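Local coordinates for protein 11R-lipoxygenase (Gersemia fruticosa, PDB 3VF1) that probably catalyses the insertion of molecular oxygen into polyunsaturated fatty acids through a non-heme iron, in a calcium-regulated manner, at residues A[317-329]-A[447-460]. Residues are numbered along the deposited sequence; the frame is centred on the assembly and turned at random.
Sequences IPTMDTPEDKRYI and DKVLSIGGGGQVTL
Arg-327 donates from NH1 to two backbone carbonyls of segment 447-460, Leu-450 O at 2.6 Å and Asp-447 O at 2.8 Å, each approached from above its carbonyl plane. Leu-450 O also accepts Gly-453 N from the opposite face, closing the type I turn 450-453. Within its own hairpin, Arg-327 grips Asp-325 side-on: NE meets OD1 and NH2 meets OD2, the latter at 2.9 Å. Met-320 SD lies over the centre of one guanidinium face, 3.7 Å above it; the methionine side chain bends at chi3 (-68°) and carries CE to 3.5 Å from Asp-447 OD2. The main chains are tied by Met-320 N, which donates to Ser-451 O at 3.0 Å, almost in line with the carbonyl. Thr-319 brings CB and CG2 against that same oxygen, while its OG1 bonds Arg-327 O across the hairpin. Ser-451 packs CB on Arg-327 CB, and its OG makes a weak bond to Tyr-328 O. Farther out, Ile-317 sets CG2 against Ile-452 CG2 (4.0 Å) and slides CD1 past Thr-459 CG2 on helix 456-465. Gly-456 faces Pro-318 O so closely that a CB here would clash with it. A methionine in place of Arg-327 would probably leave Asp-325 without its cation and Asp-447 O without this donor. Behind the turn, Leu-450 rests on Gln-385 and Met-389 of helix 369-410, which also carries the iron ligand His-392. One positive group thus joins a carboxylate of the hairpin to two backbone carbonyls, Asp-447 O and the turn oxygen Leu-450 O, and is likely to offset their partial negative charge.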
# COMPACT_ATOMS: atom_id res chain seq x y z
N ILE A 317 5.70 2.67 24.84
CA ILE A 317 6.64 2.55 23.73
C ILE A 317 7.91 3.35 24.02
O ILE A 317 7.85 4.57 24.19
CB ILE A 317 6.01 3.05 22.41
CG1 ILE A 317 4.67 2.37 22.16
CG2 ILE A 317 6.96 2.81 21.25
CD1 ILE A 317 4.74 0.86 22.08
N PRO A 318 9.06 2.66 24.07
CA PRO A 318 10.33 3.32 24.38
C PRO A 318 10.87 4.15 23.23
O PRO A 318 10.68 3.80 22.06
CB PRO A 318 11.27 2.15 24.67
CG PRO A 318 10.73 1.04 23.84
CD PRO A 318 9.23 1.21 23.86
N THR A 319 11.55 5.25 23.55
CA THR A 319 12.18 6.10 22.55
C THR A 319 13.69 5.92 22.60
O THR A 319 14.22 5.44 23.60
CB THR A 319 11.83 7.58 22.78
OG1 THR A 319 12.17 7.94 24.12
CG2 THR A 319 10.35 7.82 22.54
N MET A 320 14.37 6.30 21.53
CA MET A 320 15.81 6.09 21.44
C MET A 320 16.53 6.75 22.61
O MET A 320 16.29 7.92 22.92
CB MET A 320 16.36 6.62 20.12
CG MET A 320 17.83 6.29 19.91
SD MET A 320 18.36 6.44 18.20
CE MET A 320 17.45 5.08 17.46
N ASP A 321 17.41 5.99 23.24
CA ASP A 321 18.17 6.48 24.39
C ASP A 321 19.61 5.99 24.32
O ASP A 321 19.97 4.99 24.94
CB ASP A 321 17.52 6.02 25.69
CG ASP A 321 18.16 6.66 26.91
OD1 ASP A 321 19.26 7.24 26.79
OD2 ASP A 321 17.56 6.57 28.01
N THR A 322 20.43 6.70 23.56
CA THR A 322 21.86 6.42 23.49
C THR A 322 22.62 7.68 23.89
O THR A 322 22.06 8.77 23.88
CB THR A 322 22.29 5.99 22.07
OG1 THR A 322 22.16 7.10 21.17
CG2 THR A 322 21.43 4.84 21.58
N PRO A 323 23.90 7.52 24.25
CA PRO A 323 24.70 8.68 24.69
C PRO A 323 24.70 9.82 23.67
O PRO A 323 24.64 10.98 24.07
CB PRO A 323 26.10 8.09 24.83
CG PRO A 323 25.89 6.65 25.10
CD PRO A 323 24.67 6.27 24.32
N GLU A 324 24.76 9.48 22.39
CA GLU A 324 24.89 10.49 21.34
C GLU A 324 23.58 10.82 20.64
O GLU A 324 23.53 11.73 19.81
CB GLU A 324 25.91 10.02 20.30
CG GLU A 324 27.33 9.87 20.83
CD GLU A 324 27.93 11.19 21.27
OE1 GLU A 324 27.37 12.25 20.91
OE2 GLU A 324 28.96 11.17 21.97
N ASP A 325 22.52 10.09 20.97
CA ASP A 325 21.23 10.30 20.31
C ASP A 325 20.07 9.96 21.25
O ASP A 325 19.78 8.79 21.49
CB ASP A 325 21.14 9.45 19.04
CG ASP A 325 20.06 9.92 18.09
OD1 ASP A 325 19.15 10.65 18.53
OD2 ASP A 325 20.12 9.56 16.90
N LYS A 326 19.42 10.99 21.76
CA LYS A 326 18.27 10.81 22.64
C LYS A 326 17.04 11.49 22.04
O LYS A 326 17.09 12.66 21.67
CB LYS A 326 18.55 11.39 24.03
CG LYS A 326 19.71 10.74 24.75
CD LYS A 326 19.77 11.17 26.20
CE LYS A 326 20.92 10.48 26.94
NZ LYS A 326 22.25 10.90 26.43
N ARG A 327 15.95 10.74 21.94
CA ARG A 327 14.72 11.26 21.37
C ARG A 327 13.57 11.08 22.34
O ARG A 327 13.63 10.24 23.24
CB ARG A 327 14.41 10.56 20.04
CG ARG A 327 15.55 10.64 19.05
CD ARG A 327 15.33 9.74 17.85
NE ARG A 327 16.52 9.64 17.02
CZ ARG A 327 16.65 8.83 15.98
NH1 ARG A 327 15.65 8.03 15.62
NH2 ARG A 327 17.78 8.81 15.28
N TYR A 328 12.52 11.87 22.16
CA TYR A 328 11.40 11.87 23.10
C TYR A 328 10.06 11.85 22.37
O TYR A 328 9.96 12.25 21.21
CB TYR A 328 11.48 13.10 24.00
CG TYR A 328 12.78 13.21 24.76
CD1 TYR A 328 13.89 13.80 24.17
CD2 TYR A 328 12.90 12.73 26.05
CE1 TYR A 328 15.09 13.90 24.85
CE2 TYR A 328 14.09 12.83 26.75
CZ TYR A 328 15.18 13.42 26.14
OH TYR A 328 16.37 13.52 26.82
N ILE A 329 9.04 11.38 23.08
CA ILE A 329 7.68 11.40 22.58
C ILE A 329 6.75 11.36 23.79
O ILE A 329 7.13 10.90 24.86
CB ILE A 329 7.37 10.20 21.66
CG1 ILE A 329 6.21 10.52 20.72
CG2 ILE A 329 7.07 8.95 22.48
CD1 ILE A 329 6.50 11.63 19.73
N ASP A 447 14.24 3.82 11.92
CA ASP A 447 15.07 3.90 13.11
C ASP A 447 15.85 5.20 13.16
O ASP A 447 16.19 5.69 14.24
CB ASP A 447 16.04 2.71 13.14
CG ASP A 447 16.60 2.45 14.52
OD1 ASP A 447 15.92 1.80 15.33
OD2 ASP A 447 17.74 2.90 14.79
N LYS A 448 16.14 5.77 12.00
CA LYS A 448 16.97 6.98 11.91
C LYS A 448 16.19 8.29 12.03
O LYS A 448 16.78 9.34 12.28
CB LYS A 448 17.75 6.99 10.59
CG LYS A 448 18.76 5.87 10.44
CD LYS A 448 19.68 6.13 9.25
CE LYS A 448 20.64 4.98 9.01
NZ LYS A 448 19.98 3.82 8.36
N VAL A 449 14.87 8.25 11.85
CA VAL A 449 14.08 9.48 11.81
C VAL A 449 12.99 9.57 12.88
O VAL A 449 12.56 10.67 13.23
CB VAL A 449 13.41 9.66 10.42
CG1 VAL A 449 14.46 9.58 9.32
CG2 VAL A 449 12.33 8.61 10.21
N LEU A 450 12.54 8.43 13.39
CA LEU A 450 11.48 8.42 14.40
C LEU A 450 12.05 8.45 15.81
O LEU A 450 13.10 7.86 16.07
CB LEU A 450 10.61 7.17 14.23
CG LEU A 450 9.83 7.05 12.92
CD1 LEU A 450 9.06 5.74 12.91
CD2 LEU A 450 8.89 8.23 12.74
N SER A 451 11.37 9.14 16.71
CA SER A 451 11.81 9.20 18.10
C SER A 451 11.57 7.86 18.81
O SER A 451 12.26 7.55 19.78
CB SER A 451 11.12 10.34 18.85
OG SER A 451 9.72 10.18 18.87
N ILE A 452 10.62 7.08 18.31
CA ILE A 452 10.40 5.74 18.85
C ILE A 452 11.36 4.74 18.19
O ILE A 452 11.26 3.54 18.42
CB ILE A 452 8.95 5.24 18.67
CG1 ILE A 452 8.62 5.04 17.19
CG2 ILE A 452 7.98 6.21 19.33
CD1 ILE A 452 7.25 4.43 16.95
N GLY A 453 12.28 5.26 17.38
CA GLY A 453 13.33 4.43 16.82
C GLY A 453 14.18 3.87 17.94
O GLY A 453 14.15 4.37 19.06
N GLY A 454 14.93 2.81 17.64
CA GLY A 454 15.73 2.14 18.64
C GLY A 454 15.10 0.83 19.08
O GLY A 454 15.61 0.17 19.98
N GLY A 455 13.99 0.47 18.45
CA GLY A 455 13.31 -0.78 18.75
C GLY A 455 11.81 -0.61 18.93
O GLY A 455 11.04 -1.53 18.67
N GLY A 456 11.39 0.57 19.36
CA GLY A 456 9.99 0.84 19.64
C GLY A 456 9.10 0.82 18.41
O GLY A 456 7.90 0.59 18.51
N GLN A 457 9.69 1.08 17.24
CA GLN A 457 8.90 1.15 16.01
C GLN A 457 8.24 -0.19 15.70
O GLN A 457 7.12 -0.23 15.18
CB GLN A 457 9.76 1.60 14.82
CG GLN A 457 10.82 0.60 14.35
CD GLN A 457 12.14 0.76 15.08
OE1 GLN A 457 12.18 1.18 16.23
NE2 GLN A 457 13.23 0.43 14.40
N VAL A 458 8.92 -1.29 16.03
CA VAL A 458 8.36 -2.62 15.82
C VAL A 458 7.33 -2.93 16.89
O VAL A 458 6.30 -3.53 16.62
CB VAL A 458 9.45 -3.71 15.84
CG1 VAL A 458 8.83 -5.08 15.67
CG2 VAL A 458 10.48 -3.45 14.75
N THR A 459 7.64 -2.51 18.12
CA THR A 459 6.75 -2.75 19.25
C THR A 459 5.41 -2.04 19.06
O THR A 459 4.37 -2.54 19.49
CB THR A 459 7.39 -2.27 20.57
OG1 THR A 459 8.66 -2.91 20.75
CG2 THR A 459 6.49 -2.58 21.75
N LEU A 460 5.43 -0.89 18.40
CA LEU A 460 4.21 -0.13 18.14
C LEU A 460 3.31 -0.89 17.17
O LEU A 460 2.09 -0.91 17.32
CB LEU A 460 4.54 1.25 17.59
CG LEU A 460 3.33 2.14 17.25
CD1 LEU A 460 2.43 2.31 18.46
CD2 LEU A 460 3.80 3.48 16.72